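Local coordinates for protein beta-glucosidase (Pseudoalteromonas sp., PDB 3F95) that forms the extra C-terminal beta-sandwich domain of an exo-1,3/1,4-beta-glucanase, whose full-length chain probably releases glucose from beta-glucans, at residues Arg64-Leu69 against Thr157-Ser162; Met92-Ala97 against Ile117-Phe122. All coordinates share one frame; numbering follows the deposited sequence.

Contact 1: residues Arg64-Leu69 against Thr157-Ser162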
ATOM      1  N   ARG A  64      -4.214   9.645 -12.186  1.00 15.24           N
ATOM      2  CA  ARG A  64      -4.979  10.257 -13.272  1.00 16.91           C
ATOM      3  C   ARG A  64      -4.993   9.410 -14.533  1.00 16.55           C
ATOM      4  O   ARG A  64      -5.762   9.703 -15.463  1.00 18.35           O
ATOM      5  CB  ARG A  64      -4.452  11.662 -13.573  1.00 17.17           C
ATOM      6  CG  ARG A  64      -4.680  12.608 -12.413  1.00 20.60           C
ATOM      7  CD  ARG A  64      -4.077  13.937 -12.725  1.00 25.24           C
ATOM      8  NE  ARG A  64      -4.856  14.577 -13.772  1.00 30.45           N
ATOM      9  CZ  ARG A  64      -4.325  15.267 -14.775  1.00 32.54           C
ATOM     10  NH1 ARG A  64      -3.000  15.400 -14.861  1.00 32.82           N
ATOM     11  NH2 ARG A  64      -5.120  15.812 -15.688  1.00 32.71           N
ATOM     12  N   ALA A  65      -4.159   8.371 -14.574  1.00 16.23           N
ATOM     13  CA  ALA A  65      -4.213   7.358 -15.621  1.00 16.42           C
ATOM     14  C   ALA A  65      -3.666   6.054 -15.070  1.00 16.15           C
ATOM     15  O   ALA A  65      -3.123   6.037 -13.968  1.00 16.10           O
ATOM     16  CB  ALA A  65      -3.417   7.788 -16.879  1.00 16.57           C
ATOM     17  N   GLN A  66      -3.815   4.990 -15.858  1.00 14.99           N
ATOM     18  CA  GLN A  66      -3.322   3.660 -15.523  1.00 15.63           C
ATOM     19  C   GLN A  66      -1.922   3.650 -14.905  1.00 14.54           C
ATOM     20  O   GLN A  66      -0.961   4.081 -15.540  1.00 14.01           O
ATOM     21  CB  GLN A  66      -3.322   2.789 -16.775  1.00 15.38           C
ATOM     22  CG  GLN A  66      -2.859   1.378 -16.495  1.00 17.48           C
ATOM     23  CD  GLN A  66      -3.858   0.574 -15.653  1.00 21.94           C
ATOM     24  OE1 GLN A  66      -5.064   0.824 -15.679  1.00 22.28           O
ATOM     25  NE2 GLN A  66      -3.351  -0.400 -14.919  1.00 24.81           N
ATOM     26  N   ALA A  67      -1.803   3.140 -13.676  1.00 14.10           N
ATOM     27  CA  ALA A  67      -0.509   3.125 -12.982  1.00 13.27           C
ATOM     28  C   ALA A  67      -0.603   2.248 -11.759  1.00 14.22           C
ATOM     29  O   ALA A  67      -1.716   2.008 -11.266  1.00 12.35           O
ATOM     30  CB  ALA A  67      -0.108   4.528 -12.562  1.00 14.07           C
ATOM     31  N   ALA A  68       0.557   1.730 -11.343  1.00 13.50           N
ATOM     32  CA  ALA A  68       0.679   0.925 -10.117  1.00 14.34           C
ATOM     33  C   ALA A  68       1.615   1.637  -9.150  1.00 14.23           C
ATOM     34  O   ALA A  68       2.729   2.038  -9.505  1.00 14.45           O
ATOM     35  CB  ALA A  68       1.206  -0.449 -10.419  1.00 14.31           C
ATOM     36  N   LEU A  69       1.149   1.769  -7.919  1.00 13.84           N
ATOM     37  CA  LEU A  69       1.991   2.205  -6.820  1.00 14.15           C
ATOM     38  C   LEU A  69       2.369   0.963  -6.032  1.00 14.73           C
ATOM     39  O   LEU A  69       1.486   0.153  -5.711  1.00 15.39           O
ATOM     40  CB  LEU A  69       1.201   3.099  -5.875  1.00 14.21           C
ATOM     41  CG  LEU A  69       1.972   3.422  -4.590  1.00 16.60           C
ATOM     42  CD1 LEU A  69       3.144   4.427  -4.878  1.00 12.83           C
ATOM     43  CD2 LEU A  69       1.033   3.876  -3.498  1.00 17.57           C
ATOM     44  N   THR A 157      -3.161  -0.681  -7.992  1.00 14.51           N
ATOM     45  CA  THR A 157      -3.300  -0.388  -9.415  1.00 14.80           C
ATOM     46  C   THR A 157      -4.680   0.198  -9.698  1.00 15.15           C
ATOM     47  O   THR A 157      -5.712  -0.333  -9.234  1.00 15.04           O
ATOM     48  CB  THR A 157      -3.060  -1.667 -10.239  1.00 14.04           C
ATOM     49  OG1 THR A 157      -1.786  -2.228  -9.881  1.00 15.91           O
ATOM     50  CG2 THR A 157      -3.052  -1.333 -11.734  1.00 16.51           C
ATOM     51  N   SER A 158      -4.703   1.285 -10.471  1.00 14.98           N
ATOM     52  CA  SER A 158      -5.951   1.969 -10.836  1.00 15.64           C
ATOM     53  C   SER A 158      -5.686   2.935 -12.006  1.00 16.52           C
ATOM     54  O   SER A 158      -4.531   3.110 -12.422  1.00 15.82           O
ATOM     55  CB  SER A 158      -6.544   2.702  -9.618  1.00 14.51           C
ATOM     56  OG  SER A 158      -7.880   3.194  -9.875  1.00 15.25           O
ATOM     57  N   GLN A 159      -6.745   3.546 -12.536  1.00 17.48           N
ATOM     58  CA  GLN A 159      -6.604   4.596 -13.557  1.00 19.13           C
ATOM     59  C   GLN A 159      -7.000   5.945 -12.995  1.00 18.38           C
ATOM     60  O   GLN A 159      -6.602   6.991 -13.502  1.00 19.15           O
ATOM     61  CB  GLN A 159      -7.497   4.307 -14.774  1.00 19.61           C
ATOM     62  CG  GLN A 159      -7.208   3.005 -15.458  1.00 25.31           C
ATOM     63  CD  GLN A 159      -8.175   2.720 -16.583  1.00 30.95           C
ATOM     64  OE1 GLN A 159      -9.189   2.044 -16.390  1.00 35.46           O
ATOM     65  NE2 GLN A 159      -7.873   3.237 -17.766  1.00 32.85           N
ATOM     66  N   ASN A 160      -7.814   5.944 -11.944  1.00 18.27           N
ATOM     67  CA  ASN A 160      -8.298   7.199 -11.410  1.00 17.72           C
ATOM     68  C   ASN A 160      -8.732   6.988  -9.962  1.00 16.88           C
ATOM     69  O   ASN A 160      -9.676   6.242  -9.705  1.00 17.54           O
ATOM     70  CB  ASN A 160      -9.475   7.702 -12.247  1.00 19.35           C
ATOM     71  CG  ASN A 160      -9.782   9.130 -11.975  1.00 22.40           C
ATOM     72  OD1 ASN A 160     -10.292   9.474 -10.903  1.00 25.54           O
ATOM     73  ND2 ASN A 160      -9.463   9.994 -12.933  1.00 27.44           N
ATOM     74  N   LEU A 161      -8.049   7.655  -9.041  1.00 14.60           N
ATOM     75  CA  LEU A 161      -8.114   7.276  -7.613  1.00 13.71           C
ATOM     76  C   LEU A 161      -7.312   8.295  -6.826  1.00 12.98           C
ATOM     77  O   LEU A 161      -6.310   8.801  -7.316  1.00 12.96           O
ATOM     78  CB  LEU A 161      -7.444   5.909  -7.402  1.00 13.43           C
ATOM     79  CG  LEU A 161      -7.198   5.373  -5.970  1.00 12.78           C
ATOM     80  CD1 LEU A 161      -8.551   5.171  -5.227  1.00 13.03           C
ATOM     81  CD2 LEU A 161      -6.463   4.056  -6.079  1.00 14.45           C
ATOM     82  N   SER A 162      -7.779   8.614  -5.620  1.00 12.01           N
ATOM     83  CA  SER A 162      -6.998   9.422  -4.702  0.50 11.41           C
ATOM     84  C   SER A 162      -7.087   8.844  -3.287  1.00 12.87           C
ATOM     85  O   SER A 162      -8.188   8.676  -2.727  1.00 12.63           O
ATOM     86  CB  SER A 162      -7.469  10.881  -4.745  0.50 11.56           C
ATOM     87  OG  SER A 162      -6.693  11.673  -3.875  0.50 13.93           O
TER
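A67 and S158 form the last regular pair of the antiparallel ladder between strands 67-73 and 149-158, just where both chains cross to the other sheet of the sandwich. A67 N donates to S158 O (3.0 Å), and S158 N returns a somewhat straighter bond to A67 O (3.2 Å, 165° at the hydrogen). Next along, A68 and T157 make a non-hydrogen-bonded pair, with T157 OG1 resting 3.5 Å from A68 CB. Past A67 the regular pairing stops, yet the backbones stay side by side: Q66 CA is 3.9 Å from Q159 CA and makes a CA-H...O contact to S158 O. The side chains of Q66 and Q159 cross beside them. Q66 CG stands anti to the backbone N (chi1 -178°), and the bend at chi2 brings CD toward the partner chain. NE2 lies 3.3 Å from T157 CG2, while OE1 is pressed to 3.1 Å from the CG methylene of Q159. An alanine at Q66 would probably leave T157 CG2 and Q159 CG without this amide cover and open a gap over the ladder end. The opposite face, carrying A67 and S158, turns inward toward L45, W63 and A102. W63 NE1 adds a second bond to A67 O, and S158 OG is hydrogen-bonded to G101 O. Residues 64-66 and 159-160 thus form a paired antiparallel crossing between sheets at the edge of the beta-sandwich, consistent with the galactose-binding-like family.

Contact 2: residues Met92-Ala97 against Ile117-Phe122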
ATOM      1  N   MET A  92      -5.165   3.926   5.903  1.00 14.78           N
ATOM      2  CA  MET A  92      -5.496   4.424   4.556  1.00 14.57           C
ATOM      3  C   MET A  92      -6.671   5.384   4.655  1.00 14.03           C
ATOM      4  O   MET A  92      -7.552   5.206   5.518  1.00 12.84           O
ATOM      5  CB  MET A  92      -5.832   3.254   3.640  1.00 14.06           C
ATOM      6  CG  MET A  92      -6.152   3.654   2.190  1.00 15.47           C
ATOM      7  SD  MET A  92      -6.674   2.303   1.147  1.00 16.87           S
ATOM      8  CE  MET A  92      -5.114   1.445   0.934  1.00 17.63           C
ATOM      9  N   ARG A  93      -6.690   6.405   3.790  1.00 13.08           N
ATOM     10  CA  ARG A  93      -7.843   7.276   3.623  0.50 12.19           C
ATOM     11  C   ARG A  93      -8.102   7.341   2.115  1.00 14.21           C
ATOM     12  O   ARG A  93      -7.177   7.627   1.341  1.00 14.40           O
ATOM     13  CB  ARG A  93      -7.513   8.673   4.153  0.50 11.44           C
ATOM     14  CG  ARG A  93      -8.596   9.717   3.926  0.50 11.16           C
ATOM     15  CD  ARG A  93      -8.172  11.079   4.481  0.50 11.65           C
ATOM     16  NE  ARG A  93      -7.040  11.600   3.704  0.50 13.37           N
ATOM     17  CZ  ARG A  93      -6.286  12.648   4.030  0.50 15.72           C
ATOM     18  NH1 ARG A  93      -6.515  13.334   5.144  0.50 16.34           N
ATOM     19  NH2 ARG A  93      -5.287  13.009   3.229  0.50 14.41           N
ATOM     20  N   ILE A  94      -9.322   7.062   1.680  1.00 13.39           N
ATOM     21  CA  ILE A  94      -9.615   7.152   0.249  1.00 14.59           C
ATOM     22  C   ILE A  94     -10.446   8.405   0.048  1.00 15.67           C
ATOM     23  O   ILE A  94     -11.640   8.411   0.357  1.00 15.86           O
ATOM     24  CB  ILE A  94     -10.336   5.894  -0.269  1.00 14.95           C
ATOM     25  CG1 ILE A  94      -9.466   4.649   0.017  1.00 14.18           C
ATOM     26  CG2 ILE A  94     -10.675   6.025  -1.802  1.00 15.50           C
ATOM     27  CD1 ILE A  94     -10.128   3.345  -0.476  1.00 14.90           C
ATOM     28  N   ASP A  95      -9.807   9.472  -0.430  1.00 15.37           N
ATOM     29  CA  ASP A  95     -10.537  10.730  -0.628  1.00 16.66           C
ATOM     30  C   ASP A  95     -11.261  10.837  -1.966  1.00 16.93           C
ATOM     31  O   ASP A  95     -12.230  11.578  -2.091  1.00 16.18           O
ATOM     32  CB  ASP A  95      -9.655  11.934  -0.366  1.00 18.05           C
ATOM     33  CG  ASP A  95      -8.451  11.951  -1.253  1.00 20.93           C
ATOM     34  OD1 ASP A  95      -7.618  11.022  -1.151  1.00 24.82           O
ATOM     35  OD2 ASP A  95      -8.327  12.901  -2.047  1.00 26.94           O
ATOM     36  N   LYS A  96     -10.831  10.064  -2.956  1.00 16.52           N
ATOM     37  CA  LYS A  96     -11.657   9.912  -4.148  1.00 17.30           C
ATOM     38  C   LYS A  96     -11.659   8.469  -4.586  1.00 17.02           C
ATOM     39  O   LYS A  96     -10.622   7.946  -5.001  1.00 15.99           O
ATOM     40  CB  LYS A  96     -11.204  10.840  -5.287  1.00 17.06           C
ATOM     41  CG  LYS A  96     -12.058  10.685  -6.554  1.00 17.74           C
ATOM     42  CD  LYS A  96     -11.641  11.629  -7.677  1.00 20.07           C
ATOM     43  CE  LYS A  96     -10.332  11.206  -8.312  1.00 23.23           C
ATOM     44  NZ  LYS A  96     -10.061  11.894  -9.609  1.00 23.77           N
ATOM     45  N   ALA A  97     -12.827   7.821  -4.457  1.00 17.26           N
ATOM     46  CA  ALA A  97     -12.994   6.410  -4.844  1.00 17.69           C
ATOM     47  C   ALA A  97     -12.778   6.211  -6.340  1.00 17.86           C
ATOM     48  O   ALA A  97     -12.996   7.132  -7.143  1.00 18.75           O
ATOM     49  CB  ALA A  97     -14.389   5.852  -4.399  1.00 17.56           C
ATOM     50  N   ILE A 117      -7.048  -8.049  -3.556  1.00 18.82           N
ATOM     51  CA  ILE A 117      -8.307  -7.531  -3.006  1.00 18.47           C
ATOM     52  C   ILE A 117      -8.819  -6.430  -3.914  1.00 18.71           C
ATOM     53  O   ILE A 117      -8.123  -5.444  -4.100  1.00 17.83           O
ATOM     54  CB  ILE A 117      -8.083  -6.943  -1.563  1.00 18.23           C
ATOM     55  CG1 ILE A 117      -7.608  -8.046  -0.602  1.00 18.59           C
ATOM     56  CG2 ILE A 117      -9.346  -6.155  -1.060  1.00 18.36           C
ATOM     57  CD1 ILE A 117      -7.001  -7.535   0.700  1.00 17.87           C
ATOM     58  N   ASP A 118     -10.040  -6.566  -4.453  1.00 18.22           N
ATOM     59  CA  ASP A 118     -10.641  -5.451  -5.195  1.00 17.94           C
ATOM     60  C   ASP A 118     -11.071  -4.329  -4.238  1.00 16.99           C
ATOM     61  O   ASP A 118     -11.573  -4.597  -3.112  1.00 16.61           O
ATOM     62  CB  ASP A 118     -11.862  -5.904  -5.994  1.00 18.93           C
ATOM     63  CG  ASP A 118     -11.538  -7.007  -6.969  1.00 23.98           C
ATOM     64  OD1 ASP A 118     -10.506  -6.902  -7.684  1.00 26.02           O
ATOM     65  OD2 ASP A 118     -12.326  -7.970  -7.008  1.00 29.68           O
ATOM     66  N   PHE A 119     -10.909  -3.086  -4.667  1.00 15.55           N
ATOM     67  CA  PHE A 119     -11.376  -1.980  -3.815  1.00 15.30           C
ATOM     68  C   PHE A 119     -12.867  -2.078  -3.488  1.00 16.05           C
ATOM     69  O   PHE A 119     -13.288  -1.646  -2.415  1.00 15.71           O
ATOM     70  CB  PHE A 119     -11.019  -0.603  -4.394  1.00 15.45           C
ATOM     71  CG  PHE A 119      -9.640  -0.112  -3.958  1.00 12.44           C
ATOM     72  CD1 PHE A 119      -8.507  -0.913  -4.119  1.00 14.91           C
ATOM     73  CD2 PHE A 119      -9.484   1.134  -3.370  1.00 14.25           C
ATOM     74  CE1 PHE A 119      -7.226  -0.459  -3.696  1.00 14.79           C
ATOM     75  CE2 PHE A 119      -8.204   1.592  -2.958  1.00 15.35           C
ATOM     76  CZ  PHE A 119      -7.091   0.778  -3.120  1.00 12.60           C
ATOM     77  N   SER A 120     -13.650  -2.650  -4.397  1.00 16.43           N
ATOM     78  CA  SER A 120     -15.101  -2.801  -4.160  1.00 17.53           C
ATOM     79  C   SER A 120     -15.391  -3.585  -2.876  1.00 17.40           C
ATOM     80  O   SER A 120     -16.422  -3.369  -2.240  1.00 18.58           O
ATOM     81  CB  SER A 120     -15.767  -3.481  -5.362  1.00 16.86           C
ATOM     82  OG  SER A 120     -15.201  -4.754  -5.589  1.00 19.65           O
ATOM     83  N   SER A 121     -14.496  -4.495  -2.513  1.00 17.28           N
ATOM     84  CA  SER A 121     -14.675  -5.355  -1.337  1.00 18.06           C
ATOM     85  C   SER A 121     -14.666  -4.606  -0.006  1.00 17.14           C
ATOM     86  O   SER A 121     -15.173  -5.134   0.979  1.00 16.58           O
ATOM     87  CB  SER A 121     -13.638  -6.472  -1.291  1.00 19.23           C
ATOM     88  OG  SER A 121     -12.357  -5.973  -0.923  1.00 19.12           O
ATOM     89  N   PHE A 122     -14.037  -3.428   0.034  1.00 16.57           N
ATOM     90  CA  PHE A 122     -14.038  -2.612   1.259  1.00 15.61           C
ATOM     91  C   PHE A 122     -14.387  -1.149   1.025  1.00 15.06           C
ATOM     92  O   PHE A 122     -14.106  -0.303   1.879  1.00 14.73           O
ATOM     93  CB  PHE A 122     -12.717  -2.767   2.066  1.00 14.56           C
ATOM     94  CG  PHE A 122     -11.460  -2.265   1.334  1.00 15.26           C
ATOM     95  CD1 PHE A 122     -10.775  -1.147   1.805  1.00 15.65           C
ATOM     96  CD2 PHE A 122     -10.970  -2.934   0.207  1.00 15.03           C
ATOM     97  CE1 PHE A 122      -9.593  -0.680   1.160  1.00 17.28           C
ATOM     98  CE2 PHE A 122      -9.817  -2.472  -0.462  1.00 15.33           C
ATOM     99  CZ  PHE A 122      -9.129  -1.352   0.029  1.00 14.36           C
TER
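I94 and M92, alternate residues on the inner face of strand 87-94, present two bumps to the notch formed by the rings of F119 and F122. The I94 side chain is extended, with CD1 anti at chi2 (180°), and this methyl is the leading knob. It sits at the mouth of the notch, oblique to the F119 ring and against its CD2 and CE2 atoms, 3.6 Å from CE2, and it also comes within 4.4 Å of F122 CE1. The thioether of M92 is the second, blunter bump. Its SD meets the rim of F122 close to the ring plane, 4.2 Å from CE1, and looks obliquely onto F119, with 5.3 Å to that ring's centroid; both are Met-aromatic contacts. SD also lies 4.0 Å from I94 CD1, so the two bumps touch each other as well as the rings.

The notch owes its shape to a tight turn with helical backbone angles. F122 N bonds to F119 O, while D118 O accepts from both the backbone N and the OG of S121. With chi1 of F122 at 64°, CG sits between the backbone N and the carbonyl carbon. It is CZ of this ring that occupies the space over the centre of the F119 ring, 4.0 Å above its plane. I94 CD1, M92 SD and F122 CZ all lie on the same side of F119. L163 packs on both I94 and F119, L134 on both M92 and F122, and L104 on both rings. All four contact residues are buried, and their interlocking of aliphatic, sulfur and aromatic groups forms part of the apolar core between the two sheets of a beta-sandwich.

How the contacts relate
Contact 1 lies toward the surface and pairs strands of one sheet: backbone bonds join 67-73 to 149-158, and the side chains of Q66, T157 and Q159 add only van der Waals contact. Contact 2 is buried and joins strand 87-94 of the other sheet to the turn that follows strand 113-118, through apolar, sulfur and aromatic surfaces. Along the chain, contact 2 is nested inside the loop that contact 1 closes. They meet where 157-162 passes into the sheet of 87-94: S162 OG is probably hydrogen-bonded to D95 OD2 (2.7 Å), and N160 OD1 meets K96 NZ. D95 and K96, both facing S162, form a classic beta bulge there, linking this crossing to the strand that carries I94 and M92.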